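Local coordinates for protein CSP3 (Bacillus subtilis, PDB 5FIG) that probably stores Cu(I) in the bacterial cytosol, binding many ions on cysteine side chains inside a four-helix bundle and so protecting the cell against copper toxicity, at residues 16-21 against 93-98; 39-44 against 78-83; 10-15 against 101-106; 47-52 against 72-77. One frame throughout, in Å; residues are numbered along the deposited sequence.

Contact 1: 16-21 against 93-98; sequences MKACNH and AKACFT
In the cysteine-rich interior of the four-helix bundle, C19 on helix 6-27 faces C96 on helix 89-107, while A18 and A95 meet beside them. C19 SG and C96 SG lie 3.8 Å apart, far beyond disulfide length, so two sulfurs simply rest against each other. Each CB leaves from the flank of its helix, and the first torsion, with SG beside the backbone N and opposed to the carbonyl carbon (chi1 -74° for C19), turns the sulfur toward the other helix, so that the two SG atoms point at one another. Alongside, the alanine methyls also point across: A18 CB and A95 CB touch end to end at 3.8 Å. With nothing beyond CB, these residues let the backbones approach to 6.8 Å between A18 CA and A95 CA, a closeness that goes with the sulfur contact. The two helices run antiparallel, as neighbours do in an up-and-down bundle, and C77 of helix 63-81 packs on both cysteines; C19 is also covered by C45 and A46 of helix 36-57. A small, polarisable thiol suits such a core, since it packs like an apolar group yet is a soft ligand for Cu(I). On the far side of helix 6-27, N20 ND2 is hydrogen-bonded to Q57 OE1 of the second subunit.

Contact 2: 39-44 against 78-83; sequences IRLDRE and GTECGK
L41 and D42 on helix 36-57 meet E80 and C81 near the C-terminal end of helix 63-81, in a partly buried van der Waals contact between consecutive antiparallel helices at one end of the bundle. The outer half belongs to L41 and E80, whose side chains cross at about a right angle. L41 CD1 presses on the aliphatic root of the glutamate, 3.6 Å from E80 CB and 4.0 Å from E80 CG. The glutamate starts toward the leucine and then leaves it: CG stands opposite the backbone N (chi1 -176°), and a bend at the next bond (chi2 61°) leads the carboxylate off. There E80 OE1 forms a rather long salt bridge with K83 NZ, at 3.6 Å. A glutamate therefore fits this partly exposed place, offering methylenes to the leucine and charge to the lysine.

On the inner side, D42 OD1 comes to 3.3 Å from C81 SG. That sulfur is joined in a disulfide to C38, one turn before D42 on the same helix, so it has no thiol hydrogen to give and the carboxylate oxygen merely lies against it. The buried carboxylate also packs among C22, C77 and C92, and the sulfur-rich, low-polarity surroundings may raise its pKa. On the opposite flank of helix 36-57, R43 leads away to the third subunit, where it makes a cation-pi contact with F23. Antiparallel helices whose inward positions are filled largely by cysteine are characteristic of the Csp four-helix bundle, here with one pair oxidised across two helices.

Contact 3: 10-15 against 101-106; sequences EACIDC and EQCRSM
C12 and C103 each carry SG tucked beside the backbone N and opposed to the carbonyl carbon (chi1 -71° and -78°), and these like torsions lean the two sulfurs toward each other from antiparallel helices 6-27 and 89-107. C12 SG and C103 SG touch at 3.8 Å, a van der Waals distance with no covalent link. Beside them, A11 points at Q102: A11 CB rests on Q102 CG at 3.9 Å and a little farther, 4.2 Å, from Q102 CB. The first torsion of the glutamine (chi1 -74°) brings its CG to the alanine methyl, and a bend at the next bond then leads the amide away from it. Alanine keeps the helices close, and glutamine suits a partly exposed margin because it combines an apolar stem with a polar end. The inner sulfurs are enclosed by further residues of the bundle, with V53, M56 and C99 against C12, and C8 and A71 against C103. On the outer flank of helix 89-107, R104 makes a salt bridge to D72, linking it to helix 63-81. Chemically, the two sulfurs are not joined in a disulfide, and such neighbouring thiols, once deprotonated, would be well suited to share Cu(I), consistent with storage in the bundle core.

Contact 4: 47-52 against 72-77; sequences DICALA and DICEAC
I48 and I73, with C49 and C74 beside them, form the tightly packed inner part of this contact between helices 36-57 and 63-81; the isoleucines interlock over several atoms, the cysteines meet sulfur to sulfur. The isoleucine chains pass at a slant. I48 CG1 lies opposite its own backbone N (chi1 -168°), leaving CG2 as the branch that presses across: I48 CG2 is 3.9 Å from both I73 CG2 and I73 CB. In return I73 CD1 reaches I48 CB at 4.1 Å. Branching gives isoleucine the bulk to fill a space where the backbones stand 7.7 Å apart, I48 CA to I73 CA. Toward the bundle axis C49 SG and C74 SG make the closest approach of the contact, 3.8 Å, with C15 and C99 of the other two helices touching both. The looser side is the outer flank of helix 63-81, where D72 and A76 are partly exposed. L51 of the fourth subunit packs on I48, and its F62 on I73. The thiols belong to the cysteine-lined core of the four-helix bundle that is characteristic of Csp proteins, whose sulfurs probably hold the stored copper.

In the fold
From the N terminus, helix 6-27 supplies residues 10-15 to contact 3 and then 16-21 to contact 1; helix 36-57 supplies 39-44 to contact 2 and 47-52 to contact 4. The last two helices are used in the reverse order: 72-77 closes contact 4 and 78-83 contact 2 on helix 63-81, then 93-98 closes contact 1 and 101-106 contact 3 on helix 89-107. Every loop therefore encloses the next without crossing: 3 around 1, 1 around 2, 2 around 4. Contacts 1 and 3 tie the first helix to the last, contacts 2 and 4 the middle pair. Contacts 2 and 3 lie on opposite sides of the chain's centre, about 16 Å apart between centres.

Contact 1: 16-21 against 93-98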
loop_
_atom_site.group_PDB
_atom_site.type_symbol
_atom_site.label_atom_id
_atom_site.label_comp_id
_atom_site.label_asym_id
_atom_site.label_seq_id
_atom_site.Cartn_x
_atom_site.Cartn_y
_atom_site.Cartn_z
ATOM N N MET B 16 4.284 0.839 -12.786
ATOM C CA MET B 16 3.683 1.769 -11.808
ATOM C C MET B 16 3.679 3.164 -12.336
ATOM O O MET B 16 2.681 3.858 -12.259
ATOM C CB MET B 16 4.441 1.722 -10.512
ATOM C CG MET B 16 3.826 2.224 -9.262
ATOM S SD MET B 16 5.160 2.146 -8.056
ATOM C CE MET B 16 4.487 3.317 -6.911
ATOM N N LYS B 17 4.836 3.599 -12.832
ATOM C CA LYS B 17 4.935 4.920 -13.381
ATOM C C LYS B 17 3.898 5.108 -14.485
ATOM O O LYS B 17 3.220 6.099 -14.562
ATOM C CB LYS B 17 6.354 5.148 -13.920
ATOM C CG LYS B 17 6.573 6.490 -14.554
ATOM C CD LYS B 17 8.016 6.646 -15.020
ATOM C CE LYS B 17 8.181 8.012 -15.652
ATOM N NZ LYS B 17 9.510 8.233 -16.294
ATOM N N ALA B 18 3.888 4.185 -15.433
ATOM C CA ALA B 18 2.998 4.333 -16.593
ATOM C C ALA B 18 1.522 4.316 -16.231
ATOM O O ALA B 18 0.734 5.098 -16.743
ATOM C CB ALA B 18 3.306 3.233 -17.632
ATOM N N CYS B 19 1.161 3.415 -15.328
ATOM C CA CYS B 19 -0.222 3.293 -14.827
ATOM C C CYS B 19 -0.637 4.502 -14.063
ATOM O O CYS B 19 -1.749 5.035 -14.281
ATOM C CB CYS B 19 -0.381 2.031 -13.905
ATOM S SG CYS B 19 -0.399 0.485 -14.865
ATOM N N ASN B 20 0.245 5.001 -13.188
ATOM C CA ASN B 20 -0.093 6.245 -12.450
ATOM C C ASN B 20 -0.230 7.473 -13.370
ATOM O O ASN B 20 -1.089 8.313 -13.191
ATOM C CB ASN B 20 0.931 6.513 -11.340
ATOM C CG ASN B 20 0.761 5.606 -10.151
ATOM O OD1 ASN B 20 -0.343 5.218 -9.865
ATOM N ND2 ASN B 20 1.855 5.260 -9.453
ATOM N N HIS B 21 0.672 7.583 -14.354
ATOM C CA HIS B 21 0.547 8.615 -15.351
ATOM C C HIS B 21 -0.741 8.528 -16.164
ATOM O O HIS B 21 -1.383 9.550 -16.426
ATOM C CB HIS B 21 1.791 8.615 -16.285
ATOM C CG HIS B 21 3.000 9.196 -15.609
ATOM N ND1 HIS B 21 4.261 9.076 -16.154
ATOM C CD2 HIS B 21 3.177 9.841 -14.416
ATOM C CE1 HIS B 21 5.153 9.658 -15.373
ATOM N NE2 HIS B 21 4.526 10.139 -14.314
ATOM N N ALA B 93 -0.171 0.262 -21.786
ATOM C CA ALA B 93 -0.335 -1.124 -22.233
ATOM C C ALA B 93 0.986 -1.842 -22.478
ATOM O O ALA B 93 1.208 -2.966 -22.014
ATOM C CB ALA B 93 -1.201 -1.184 -23.475
ATOM N N LYS B 94 1.893 -1.184 -23.166
ATOM C CA LYS B 94 3.195 -1.752 -23.362
ATOM C C LYS B 94 3.948 -2.082 -22.072
ATOM O O LYS B 94 4.526 -3.122 -21.943
ATOM C CB LYS B 94 4.037 -0.789 -24.165
ATOM C CG LYS B 94 5.383 -1.290 -24.611
ATOM C CD LYS B 94 6.028 -0.271 -25.571
ATOM C CE LYS B 94 7.188 -0.881 -26.280
ATOM N NZ LYS B 94 8.364 0.032 -26.237
ATOM N N ALA B 95 3.979 -1.127 -21.158
ATOM C CA ALA B 95 4.657 -1.341 -19.868
ATOM C C ALA B 95 3.983 -2.453 -19.095
ATOM O O ALA B 95 4.653 -3.212 -18.422
ATOM C CB ALA B 95 4.700 -0.058 -19.049
ATOM N N CYS B 96 2.653 -2.527 -19.178
ATOM C CA CYS B 96 1.924 -3.614 -18.512
ATOM C C CYS B 96 2.301 -4.983 -19.047
ATOM O O CYS B 96 2.522 -5.918 -18.279
ATOM C CB CYS B 96 0.415 -3.394 -18.639
ATOM S SG CYS B 96 -0.260 -2.125 -17.596
ATOM N N PHE B 97 2.382 -5.102 -20.350
ATOM C CA PHE B 97 2.702 -6.390 -20.923
ATOM C C PHE B 97 4.137 -6.805 -20.619
ATOM O O PHE B 97 4.411 -7.970 -20.383
ATOM C CB PHE B 97 2.373 -6.417 -22.403
ATOM C CG PHE B 97 0.890 -6.314 -22.698
ATOM C CD1 PHE B 97 -0.021 -7.192 -22.135
ATOM C CD2 PHE B 97 0.428 -5.390 -23.652
ATOM C CE1 PHE B 97 -1.378 -7.116 -22.455
ATOM C CE2 PHE B 97 -0.930 -5.300 -23.963
ATOM C CZ PHE B 97 -1.826 -6.149 -23.361
ATOM N N THR B 98 5.049 -5.838 -20.616
ATOM C CA THR B 98 6.409 -6.125 -20.238
ATOM C C THR B 98 6.499 -6.623 -18.819
ATOM O O THR B 98 7.249 -7.530 -18.507
ATOM C CB THR B 98 7.279 -4.858 -20.456
ATOM O OG1 THR B 98 7.326 -4.619 -21.859
ATOM C CG2 THR B 98 8.680 -5.055 -19.888
#

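Contact 2: 39-44 against 78-83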
loop_
_atom_site.group_PDB
_atom_site.type_symbol
_atom_site.label_atom_id
_atom_site.label_comp_id
_atom_site.label_asym_id
_atom_site.label_seq_id
_atom_site.Cartn_x
_atom_site.Cartn_y
_atom_site.Cartn_z
ATOM N N ILE B 39 -9.110 3.574 -15.832
ATOM C CA ILE B 39 -8.824 4.290 -14.580
ATOM C C ILE B 39 -8.821 3.310 -13.421
ATOM O O ILE B 39 -7.879 3.278 -12.618
ATOM C CB ILE B 39 -9.783 5.468 -14.356
ATOM C CG1 ILE B 39 -9.476 6.578 -15.393
ATOM C CG2 ILE B 39 -9.691 6.032 -12.942
ATOM C CD1 ILE B 39 -10.626 7.511 -15.635
ATOM N N ARG B 40 -9.848 2.460 -13.361
ATOM C CA ARG B 40 -9.920 1.446 -12.303
ATOM C C ARG B 40 -8.761 0.480 -12.310
ATOM O O ARG B 40 -8.138 0.200 -11.289
ATOM C CB ARG B 40 -11.204 0.634 -12.420
ATOM C CG ARG B 40 -12.400 1.419 -11.968
ATOM C CD ARG B 40 -13.655 0.590 -12.244
ATOM N NE ARG B 40 -13.763 -0.475 -11.268
ATOM C CZ ARG B 40 -14.754 -1.359 -11.223
ATOM N NH1 ARG B 40 -15.698 -1.370 -12.160
ATOM N NH2 ARG B 40 -14.759 -2.284 -10.268
ATOM N N LEU B 41 -8.493 -0.088 -13.482
ATOM C CA LEU B 41 -7.344 -1.003 -13.605
ATOM C C LEU B 41 -5.991 -0.350 -13.388
ATOM O O LEU B 41 -5.064 -0.977 -12.851
ATOM C CB LEU B 41 -7.370 -1.752 -14.950
ATOM C CG LEU B 41 -8.436 -2.864 -14.997
ATOM C CD1 LEU B 41 -8.701 -3.327 -16.397
ATOM C CD2 LEU B 41 -7.984 -4.064 -14.165
ATOM N N ASP B 42 -5.846 0.897 -13.810
ATOM C CA ASP B 42 -4.576 1.638 -13.571
ATOM C C ASP B 42 -4.289 1.716 -12.076
ATOM O O ASP B 42 -3.131 1.570 -11.643
ATOM C CB ASP B 42 -4.643 3.076 -14.078
ATOM C CG ASP B 42 -4.482 3.193 -15.579
ATOM O OD1 ASP B 42 -3.871 2.301 -16.208
ATOM O OD2 ASP B 42 -4.977 4.225 -16.120
ATOM N N ARG B 43 -5.321 1.993 -11.295
ATOM C CA ARG B 43 -5.167 2.039 -9.842
ATOM C C ARG B 43 -4.762 0.674 -9.276
ATOM O O ARG B 43 -3.784 0.559 -8.523
ATOM C CB ARG B 43 -6.439 2.543 -9.169
ATOM C CG ARG B 43 -6.385 2.499 -7.660
ATOM C CD ARG B 43 -7.698 2.823 -7.025
ATOM N NE ARG B 43 -7.610 2.876 -5.576
ATOM C CZ ARG B 43 -8.638 3.019 -4.757
ATOM N NH1 ARG B 43 -9.872 3.185 -5.219
ATOM N NH2 ARG B 43 -8.411 3.041 -3.460
ATOM N N GLU B 44 -5.474 -0.374 -9.704
ATOM C CA GLU B 44 -5.203 -1.710 -9.205
ATOM C C GLU B 44 -3.807 -2.192 -9.584
ATOM O O GLU B 44 -3.084 -2.836 -8.783
ATOM C CB GLU B 44 -6.313 -2.685 -9.759
ATOM C CG GLU B 44 -7.625 -2.425 -9.080
ATOM C CD GLU B 44 -8.564 -3.591 -9.311
ATOM O OE1 GLU B 44 -8.084 -4.729 -9.433
ATOM O OE2 GLU B 44 -9.785 -3.353 -9.438
ATOM N N GLY B 78 -3.261 -3.915 -19.221
ATOM C CA GLY B 78 -2.747 -3.736 -20.613
ATOM C C GLY B 78 -3.807 -3.938 -21.653
ATOM O O GLY B 78 -3.917 -3.191 -22.627
ATOM N N THR B 79 -4.622 -4.991 -21.483
ATOM C CA THR B 79 -5.715 -5.268 -22.416
ATOM C C THR B 79 -6.726 -4.115 -22.480
ATOM O O THR B 79 -7.146 -3.711 -23.552
ATOM C CB THR B 79 -6.381 -6.643 -22.062
ATOM O OG1 THR B 79 -5.378 -7.667 -22.155
ATOM C CG2 THR B 79 -7.523 -6.985 -22.987
ATOM N N GLU B 80 -7.110 -3.596 -21.316
ATOM C CA GLU B 80 -8.060 -2.494 -21.269
ATOM C C GLU B 80 -7.468 -1.170 -21.749
ATOM O O GLU B 80 -8.063 -0.497 -22.597
ATOM C CB GLU B 80 -8.607 -2.326 -19.855
ATOM C CG GLU B 80 -9.672 -1.258 -19.712
ATOM C CD GLU B 80 -10.916 -1.494 -20.545
ATOM O OE1 GLU B 80 -11.213 -2.652 -20.969
ATOM O OE2 GLU B 80 -11.657 -0.496 -20.779
ATOM N N CYS B 81 -6.291 -0.805 -21.261
ATOM C CA CYS B 81 -5.661 0.456 -21.739
ATOM C C CYS B 81 -5.363 0.386 -23.231
ATOM O O CYS B 81 -5.416 1.390 -23.939
ATOM C CB CYS B 81 -4.454 0.896 -20.930
ATOM S SG CYS B 81 -4.890 1.327 -19.218
ATOM N N GLY B 82 -5.045 -0.810 -23.714
ATOM C CA GLY B 82 -4.698 -1.001 -25.123
ATOM C C GLY B 82 -5.837 -0.713 -26.077
ATOM O O GLY B 82 -5.602 -0.658 -27.291
ATOM N N LYS B 83 -7.059 -0.553 -25.563
ATOM C CA LYS B 83 -8.246 -0.191 -26.383
ATOM C C LYS B 83 -8.413 1.298 -26.625
ATOM O O LYS B 83 -9.351 1.700 -27.310
ATOM C CB LYS B 83 -9.526 -0.729 -25.722
ATOM C CG LYS B 83 -9.608 -2.250 -25.704
ATOM C CD LYS B 83 -10.732 -2.728 -24.808
ATOM C CE LYS B 83 -10.726 -4.239 -24.734
ATOM N NZ LYS B 83 -11.841 -4.699 -23.842
#

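Contact 3: 10-15 against 101-106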
loop_
_atom_site.group_PDB
_atom_site.type_symbol
_atom_site.label_atom_id
_atom_site.label_comp_id
_atom_site.label_asym_id
_atom_site.label_seq_id
_atom_site.Cartn_x
_atom_site.Cartn_y
_atom_site.Cartn_z
ATOM N N GLU B 10 12.544 -3.579 -11.855
ATOM C CA GLU B 10 12.523 -2.454 -12.771
ATOM C C GLU B 10 11.301 -2.379 -13.626
ATOM O O GLU B 10 10.803 -1.303 -13.877
ATOM C CB GLU B 10 13.736 -2.513 -13.680
ATOM C CG GLU B 10 14.073 -1.263 -14.474
ATOM C CD GLU B 10 14.409 -0.071 -13.613
ATOM O OE1 GLU B 10 14.469 -0.209 -12.362
ATOM O OE2 GLU B 10 14.697 1.006 -14.171
ATOM N N ALA B 11 10.898 -3.516 -14.165
ATOM C CA ALA B 11 9.656 -3.555 -14.957
ATOM C C ALA B 11 8.419 -3.186 -14.165
ATOM O O ALA B 11 7.545 -2.476 -14.672
ATOM C CB ALA B 11 9.477 -4.894 -15.595
ATOM N N CYS B 12 8.350 -3.627 -12.910
ATOM C CA CYS B 12 7.242 -3.248 -12.030
ATOM C C CYS B 12 7.261 -1.740 -11.732
ATOM O O CYS B 12 6.201 -1.062 -11.754
ATOM C CB CYS B 12 7.291 -4.008 -10.697
ATOM S SG CYS B 12 6.870 -5.748 -10.846
ATOM N N ILE B 13 8.435 -1.212 -11.473
ATOM C CA ILE B 13 8.570 0.253 -11.193
ATOM C C ILE B 13 8.105 1.043 -12.445
ATOM O O ILE B 13 7.420 2.037 -12.363
ATOM C CB ILE B 13 10.009 0.591 -10.772
ATOM C CG1 ILE B 13 10.281 0.007 -9.375
ATOM C CG2 ILE B 13 10.255 2.091 -10.824
ATOM C CD1 ILE B 13 11.726 -0.035 -9.001
ATOM N N ASP B 14 8.563 0.600 -13.644
ATOM C CA ASP B 14 8.156 1.253 -14.878
ATOM C C ASP B 14 6.663 1.175 -15.134
ATOM O O ASP B 14 6.055 2.077 -15.717
ATOM C CB ASP B 14 8.953 0.664 -16.090
ATOM C CG ASP B 14 10.428 1.020 -16.079
ATOM O OD1 ASP B 14 10.856 1.895 -15.339
ATOM O OD2 ASP B 14 11.238 0.421 -16.807
ATOM N N CYS B 15 6.070 0.036 -14.781
ATOM C CA CYS B 15 4.661 -0.165 -14.984
ATOM C C CYS B 15 3.861 0.768 -14.035
ATOM O O CYS B 15 2.861 1.344 -14.420
ATOM C CB CYS B 15 4.324 -1.621 -14.805
ATOM S SG CYS B 15 2.614 -2.006 -15.182
ATOM N N GLU B 101 5.178 -10.242 -18.435
ATOM C CA GLU B 101 6.143 -11.211 -18.813
ATOM C C GLU B 101 7.290 -11.401 -17.833
ATOM O O GLU B 101 7.669 -12.505 -17.516
ATOM C CB GLU B 101 6.656 -10.857 -20.203
ATOM C CG GLU B 101 7.672 -11.845 -20.734
ATOM C CD GLU B 101 7.044 -13.060 -21.442
ATOM O OE1 GLU B 101 5.832 -13.310 -21.497
ATOM O OE2 GLU B 101 7.795 -13.867 -21.915
ATOM N N GLN B 102 7.797 -10.301 -17.259
ATOM C CA GLN B 102 8.846 -10.436 -16.280
ATOM C C GLN B 102 8.330 -11.129 -15.013
ATOM O O GLN B 102 9.045 -11.896 -14.362
ATOM C CB GLN B 102 9.405 -9.045 -15.914
ATOM C CG GLN B 102 10.295 -8.441 -17.006
ATOM C CD GLN B 102 11.723 -8.984 -17.013
ATOM O OE1 GLN B 102 12.191 -9.617 -16.083
ATOM N NE2 GLN B 102 12.354 -8.882 -18.125
ATOM N N CYS B 103 7.126 -10.752 -14.613
ATOM C CA CYS B 103 6.508 -11.364 -13.398
ATOM C C CYS B 103 6.246 -12.855 -13.595
ATOM O O CYS B 103 6.415 -13.625 -12.643
ATOM C CB CYS B 103 5.234 -10.612 -13.022
ATOM S SG CYS B 103 5.600 -9.052 -12.175
ATOM N N ARG B 104 5.836 -13.257 -14.795
ATOM C CA ARG B 104 5.612 -14.713 -15.076
ATOM C C ARG B 104 6.916 -15.493 -14.919
ATOM O O ARG B 104 6.933 -16.599 -14.382
ATOM C CB ARG B 104 4.951 -14.929 -16.464
ATOM C CG ARG B 104 3.485 -14.494 -16.472
ATOM C CD ARG B 104 2.300 -15.030 -17.298
ATOM N NE ARG B 104 1.486 -15.144 -16.130
ATOM C CZ ARG B 104 0.309 -14.611 -15.817
ATOM N NH1 ARG B 104 -0.468 -13.955 -16.672
ATOM N NH2 ARG B 104 -0.096 -14.806 -14.567
ATOM N N SER B 105 8.034 -14.900 -15.363
ATOM C CA SER B 105 9.352 -15.516 -15.166
ATOM C C SER B 105 9.718 -15.642 -13.701
ATOM O O SER B 105 10.193 -16.668 -13.280
ATOM C CB SER B 105 10.418 -14.674 -15.869
ATOM O OG SER B 105 10.077 -14.615 -17.239
ATOM N N MET B 106 9.484 -14.577 -12.933
ATOM C CA MET B 106 9.760 -14.586 -11.485
ATOM C C MET B 106 8.897 -15.579 -10.736
ATOM O O MET B 106 9.359 -16.267 -9.795
ATOM C CB MET B 106 9.477 -13.264 -10.846
ATOM C CG MET B 106 10.504 -12.232 -10.939
ATOM S SD MET B 106 12.159 -12.613 -10.349
ATOM C CE MET B 106 11.954 -13.307 -8.755
#

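Contact 4: 47-52 against 72-77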
loop_
_atom_site.group_PDB
_atom_site.type_symbol
_atom_site.label_atom_id
_atom_site.label_comp_id
_atom_site.label_asym_id
_atom_site.label_seq_id
_atom_site.Cartn_x
_atom_site.Cartn_y
_atom_site.Cartn_z
ATOM N N ASP B 47 -0.949 -0.368 -7.768
ATOM C CA ASP B 47 -0.887 -0.862 -6.391
ATOM C C ASP B 47 -0.230 -2.236 -6.270
ATOM O O ASP B 47 0.594 -2.491 -5.367
ATOM C CB ASP B 47 -2.288 -0.858 -5.727
ATOM C CG ASP B 47 -2.871 0.556 -5.517
ATOM O OD1 ASP B 47 -2.196 1.609 -5.708
ATOM O OD2 ASP B 47 -4.034 0.623 -5.058
ATOM N N ILE B 48 -0.610 -3.174 -7.136
ATOM C CA ILE B 48 -0.031 -4.509 -7.058
ATOM C C ILE B 48 1.432 -4.505 -7.466
ATOM O O ILE B 48 2.203 -5.332 -6.982
ATOM C CB ILE B 48 -0.844 -5.581 -7.857
ATOM C CG1 ILE B 48 -0.436 -7.024 -7.555
ATOM C CG2 ILE B 48 -0.719 -5.432 -9.359
ATOM C CD1 ILE B 48 -0.794 -7.492 -6.163
ATOM N N CYS B 49 1.787 -3.643 -8.416
ATOM C CA CYS B 49 3.181 -3.557 -8.812
ATOM C C CYS B 49 4.052 -3.102 -7.628
ATOM O O CYS B 49 5.128 -3.683 -7.411
ATOM C CB CYS B 49 3.406 -2.572 -9.990
ATOM S SG CYS B 49 2.923 -3.254 -11.594
ATOM N N ALA B 50 3.562 -2.127 -6.868
ATOM C CA ALA B 50 4.263 -1.692 -5.671
ATOM C C ALA B 50 4.412 -2.878 -4.684
ATOM O O ALA B 50 5.457 -3.068 -4.036
ATOM C CB ALA B 50 3.525 -0.552 -5.030
ATOM N N LEU B 51 3.331 -3.655 -4.507
ATOM C CA LEU B 51 3.413 -4.810 -3.607
ATOM C C LEU B 51 4.439 -5.862 -4.059
ATOM O O LEU B 51 5.136 -6.495 -3.240
ATOM C CB LEU B 51 2.027 -5.473 -3.455
ATOM C CG LEU B 51 1.941 -6.657 -2.487
ATOM C CD1 LEU B 51 2.050 -6.172 -1.073
ATOM C CD2 LEU B 51 0.619 -7.423 -2.661
ATOM N N ALA B 52 4.460 -6.128 -5.364
ATOM C CA ALA B 52 5.411 -7.096 -5.925
ATOM C C ALA B 52 6.839 -6.653 -5.722
ATOM O O ALA B 52 7.700 -7.437 -5.303
ATOM C CB ALA B 52 5.117 -7.336 -7.402
ATOM N N ASP B 72 -1.166 -11.233 -13.741
ATOM C CA ASP B 72 -2.583 -11.295 -14.130
ATOM C C ASP B 72 -3.222 -9.921 -14.213
ATOM O O ASP B 72 -3.935 -9.619 -15.171
ATOM C CB ASP B 72 -3.372 -12.179 -13.182
ATOM C CG ASP B 72 -3.016 -13.658 -13.301
ATOM O OD1 ASP B 72 -2.462 -14.118 -14.312
ATOM O OD2 ASP B 72 -3.341 -14.417 -12.369
ATOM N N ILE B 73 -2.971 -9.084 -13.193
ATOM C CA ILE B 73 -3.536 -7.743 -13.146
ATOM C C ILE B 73 -2.904 -6.867 -14.249
ATOM O O ILE B 73 -3.631 -6.153 -14.970
ATOM C CB ILE B 73 -3.356 -7.094 -11.781
ATOM C CG1 ILE B 73 -4.168 -7.963 -10.804
ATOM C CG2 ILE B 73 -3.786 -5.641 -11.803
ATOM C CD1 ILE B 73 -4.065 -7.545 -9.383
ATOM N N CYS B 74 -1.600 -6.978 -14.411
ATOM C CA CYS B 74 -0.913 -6.254 -15.495
ATOM C C CYS B 74 -1.465 -6.655 -16.862
ATOM O O CYS B 74 -1.700 -5.766 -17.695
ATOM C CB CYS B 74 0.612 -6.525 -15.508
ATOM S SG CYS B 74 1.498 -5.664 -14.219
ATOM N N GLU B 75 -1.656 -7.962 -17.109
ATOM C CA GLU B 75 -2.212 -8.461 -18.397
ATOM C C GLU B 75 -3.598 -7.801 -18.631
ATOM O O GLU B 75 -3.891 -7.234 -19.683
ATOM C CB GLU B 75 -2.236 -10.068 -18.455
ATOM C CG GLU B 75 -0.885 -10.622 -18.813
ATOM C CD GLU B 75 -0.826 -12.134 -18.791
ATOM O OE1 GLU B 75 -1.877 -12.775 -18.659
ATOM O OE2 GLU B 75 0.296 -12.689 -18.887
ATOM N N ALA B 76 -4.450 -7.791 -17.611
ATOM C CA ALA B 76 -5.783 -7.150 -17.739
ATOM C C ALA B 76 -5.738 -5.638 -17.948
ATOM O O ALA B 76 -6.533 -5.071 -18.740
ATOM C CB ALA B 76 -6.651 -7.448 -16.519
ATOM N N CYS B 77 -4.869 -4.963 -17.200
ATOM C CA CYS B 77 -4.714 -3.511 -17.360
ATOM C C CYS B 77 -4.241 -3.166 -18.764
ATOM O O CYS B 77 -4.736 -2.225 -19.420
ATOM C CB CYS B 77 -3.758 -2.982 -16.321
ATOM S SG CYS B 77 -3.731 -1.194 -16.242
#